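Local coordinates for nicotinate-nucleotide pyrophosphorylase (Ehrlichia chaffeensis, PDB 3L0G), which probably converts quinolinate to nicotinate mononucleotide with loss of carbon dioxide, a phosphoribosyl transfer on the pathway to NAD(+), at residues R151-G156 with C280-F285. Residues are numbered along the deposited sequence; the frame is centred on the assembly and turned at random. Where two conformers were deposited one is given.
With FMT (formic acid), chain J.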
loop_
_atom_site.group_PDB
_atom_site.type_symbol
_atom_site.label_atom_id
_atom_site.label_comp_id
_atom_site.label_asym_id
_atom_site.label_seq_id
_atom_site.Cartn_x
_atom_site.Cartn_y
_atom_site.Cartn_z
ATOM N N ARG C 151 -5.484 2.408 -20.822
ATOM C CA ARG C 151 -5.262 3.024 -19.548
ATOM C C ARG C 151 -6.502 3.758 -19.002
ATOM O O ARG C 151 -6.433 4.404 -17.945
ATOM C CB ARG C 151 -4.017 3.944 -19.596
ATOM C CG ARG C 151 -2.678 3.110 -19.583
ATOM C CD ARG C 151 -1.442 3.911 -19.938
ATOM N NE ARG C 151 -1.346 5.141 -19.163
ATOM C CZ ARG C 151 -1.606 6.374 -19.621
ATOM N NH1 ARG C 151 -1.545 7.405 -18.797
ATOM N NH2 ARG C 151 -1.895 6.598 -20.895
ATOM N N LYS C 152 -7.638 3.597 -19.681
ATOM C CA LYS C 152 -8.896 4.140 -19.212
ATOM C C LYS C 152 -9.515 3.107 -18.296
ATOM O O LYS C 152 -10.588 2.534 -18.558
ATOM C CB LYS C 152 -9.813 4.470 -20.376
ATOM C CG LYS C 152 -9.272 5.540 -21.289
ATOM C CD LYS C 152 -10.067 5.592 -22.580
ATOM C CE LYS C 152 -9.867 6.904 -23.296
ATOM N NZ LYS C 152 -9.910 6.714 -24.750
ATOM N N THR C 153 -8.803 2.888 -17.196
ATOM C CA THR C 153 -9.204 1.970 -16.168
ATOM C C THR C 153 -9.814 2.726 -14.976
ATOM O O THR C 153 -9.780 3.955 -14.900
ATOM C CB THR C 153 -7.950 1.149 -15.777
ATOM O OG1 THR C 153 -6.855 2.047 -15.548
ATOM C CG2 THR C 153 -7.531 0.201 -16.926
ATOM N N THR C 154 -10.365 1.972 -14.035
ATOM C CA THR C 154 -10.928 2.499 -12.813
ATOM C C THR C 154 -9.755 2.953 -11.921
ATOM O O THR C 154 -8.804 2.188 -11.720
ATOM C CB THR C 154 -11.750 1.411 -12.098
ATOM O OG1 THR C 154 -12.593 0.744 -13.050
ATOM C CG2 THR C 154 -12.601 1.982 -10.943
ATOM N N PRO C 155 -9.799 4.216 -11.434
ATOM C CA PRO C 155 -8.745 4.757 -10.595
ATOM C C PRO C 155 -8.452 3.886 -9.401
ATOM O O PRO C 155 -9.361 3.511 -8.673
ATOM C CB PRO C 155 -9.292 6.121 -10.169
ATOM C CG PRO C 155 -10.092 6.549 -11.403
ATOM C CD PRO C 155 -10.789 5.252 -11.815
ATOM N N GLY C 156 -7.184 3.530 -9.240
ATOM C CA GLY C 156 -6.764 2.652 -8.164
ATOM C C GLY C 156 -6.832 1.181 -8.472
ATOM O O GLY C 156 -6.331 0.380 -7.700
ATOM N N CYS C 280 -13.991 0.942 -23.203
ATOM C CA CYS C 280 -15.234 0.604 -22.526
ATOM C C CYS C 280 -15.300 -0.865 -21.995
ATOM O O CYS C 280 -16.329 -1.296 -21.513
ATOM C CB CYS C 280 -16.419 0.957 -23.456
ATOM S SG CYS C 280 -16.656 2.788 -23.786
ATOM N N ILE C 281 -14.205 -1.641 -22.086
ATOM C CA ILE C 281 -14.150 -2.938 -21.363
ATOM C C ILE C 281 -13.587 -2.827 -19.932
ATOM O O ILE C 281 -13.692 -3.778 -19.156
ATOM C CB ILE C 281 -13.450 -4.066 -22.125
ATOM C CG1 ILE C 281 -11.999 -3.713 -22.496
ATOM C CG2 ILE C 281 -14.258 -4.409 -23.375
ATOM C CD1 ILE C 281 -11.235 -4.873 -23.180
ATOM N N THR C 282 -13.011 -1.674 -19.583
ATOM C CA THR C 282 -12.497 -1.408 -18.208
ATOM C C THR C 282 -13.152 -0.147 -17.580
ATOM O O THR C 282 -12.822 0.247 -16.484
ATOM C CB THR C 282 -10.965 -1.262 -18.181
ATOM O OG1 THR C 282 -10.545 -0.160 -19.030
ATOM C CG2 THR C 282 -10.292 -2.519 -18.670
ATOM N N ASN C 283 -14.056 0.491 -18.316
ATOM C CA ASN C 283 -14.944 1.478 -17.745
ATOM C C ASN C 283 -16.286 1.333 -18.482
ATOM O O ASN C 283 -16.351 0.705 -19.563
ATOM C CB ASN C 283 -14.317 2.884 -17.816
ATOM C CG ASN C 283 -14.254 3.426 -19.202
ATOM O OD1 ASN C 283 -15.286 3.752 -19.783
ATOM N ND2 ASN C 283 -13.039 3.507 -19.771
ATOM N N SER C 284 -17.370 1.812 -17.897
ATOM C CA SER C 284 -18.681 1.754 -18.575
ATOM C C SER C 284 -19.155 0.335 -18.961
ATOM O O SER C 284 -19.770 0.154 -19.991
ATOM C CB SER C 284 -18.644 2.611 -19.863
ATOM O OG SER C 284 -18.205 3.934 -19.589
ATOM N N PHE C 285 -18.840 -0.649 -18.146
ATOM C CA PHE C 285 -19.264 -2.033 -18.356
ATOM C C PHE C 285 -20.225 -2.415 -17.219
ATOM O O PHE C 285 -20.267 -1.755 -16.170
ATOM C CB PHE C 285 -18.043 -2.946 -18.328
ATOM C CG PHE C 285 -17.343 -2.924 -17.011
ATOM C CD1 PHE C 285 -17.741 -3.767 -16.012
ATOM C CD2 PHE C 285 -16.344 -1.990 -16.744
ATOM C CE1 PHE C 285 -17.145 -3.710 -14.750
ATOM C CE2 PHE C 285 -15.732 -1.947 -15.492
ATOM C CZ PHE C 285 -16.154 -2.809 -14.497
HETATM C C FMT J . -2.297 3.305 -23.203
HETATM O O1 FMT J . -1.435 2.439 -23.001
HETATM O O2 FMT J . -2.077 4.517 -23.079
#
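The carbonyl oxygen of Lys152 is gripped by two side chains of 280-285, which reach it from opposite faces of its plane. Thr282 OG1 donates to Lys152 O over 2.7 Å from well above the carbonyl plane, and so not along a lone pair. The second donor, Asn283 ND2, lies 2.9 Å from Lys152 O; the hydrogen bond is nearly straight, with an N-H...O angle of 170°, and the acceptor falls almost in the amide plane. Similar first torsions (chi1 60° in Thr282, 71° in Asn283) tuck each branch back over its own main chain, flanked by N and C, and turn the two groups onto one acceptor. Ser284 OG donates in the carbonyl plane to Asn283 OD1 over 2.9 Å, which helps fix the amide flip. The methyl CG2 of Thr153 packs 3.7 Å from Thr282 OG1, the two threonines side by side, while Thr153 OG1 is hydrogen-bonded to Arg158 NE. Away from 280-285, Arg151 NH2 donates a nearly straight hydrogen bond over 3.0 Å, in the guanidinium plane, to O2 of a bound formic acid, probably from the crystallisation liquor; Arg174 and Lys184 also hydrogen-bond to it. Lys152 centres an inverse gamma turn, closed weakly by Thr153 N to Arg151 O at 2.9 Å. The contact joins loops after adjacent parallel strands 146-148 and 275-277 in the family's barrel-like alpha/beta C-terminal domain.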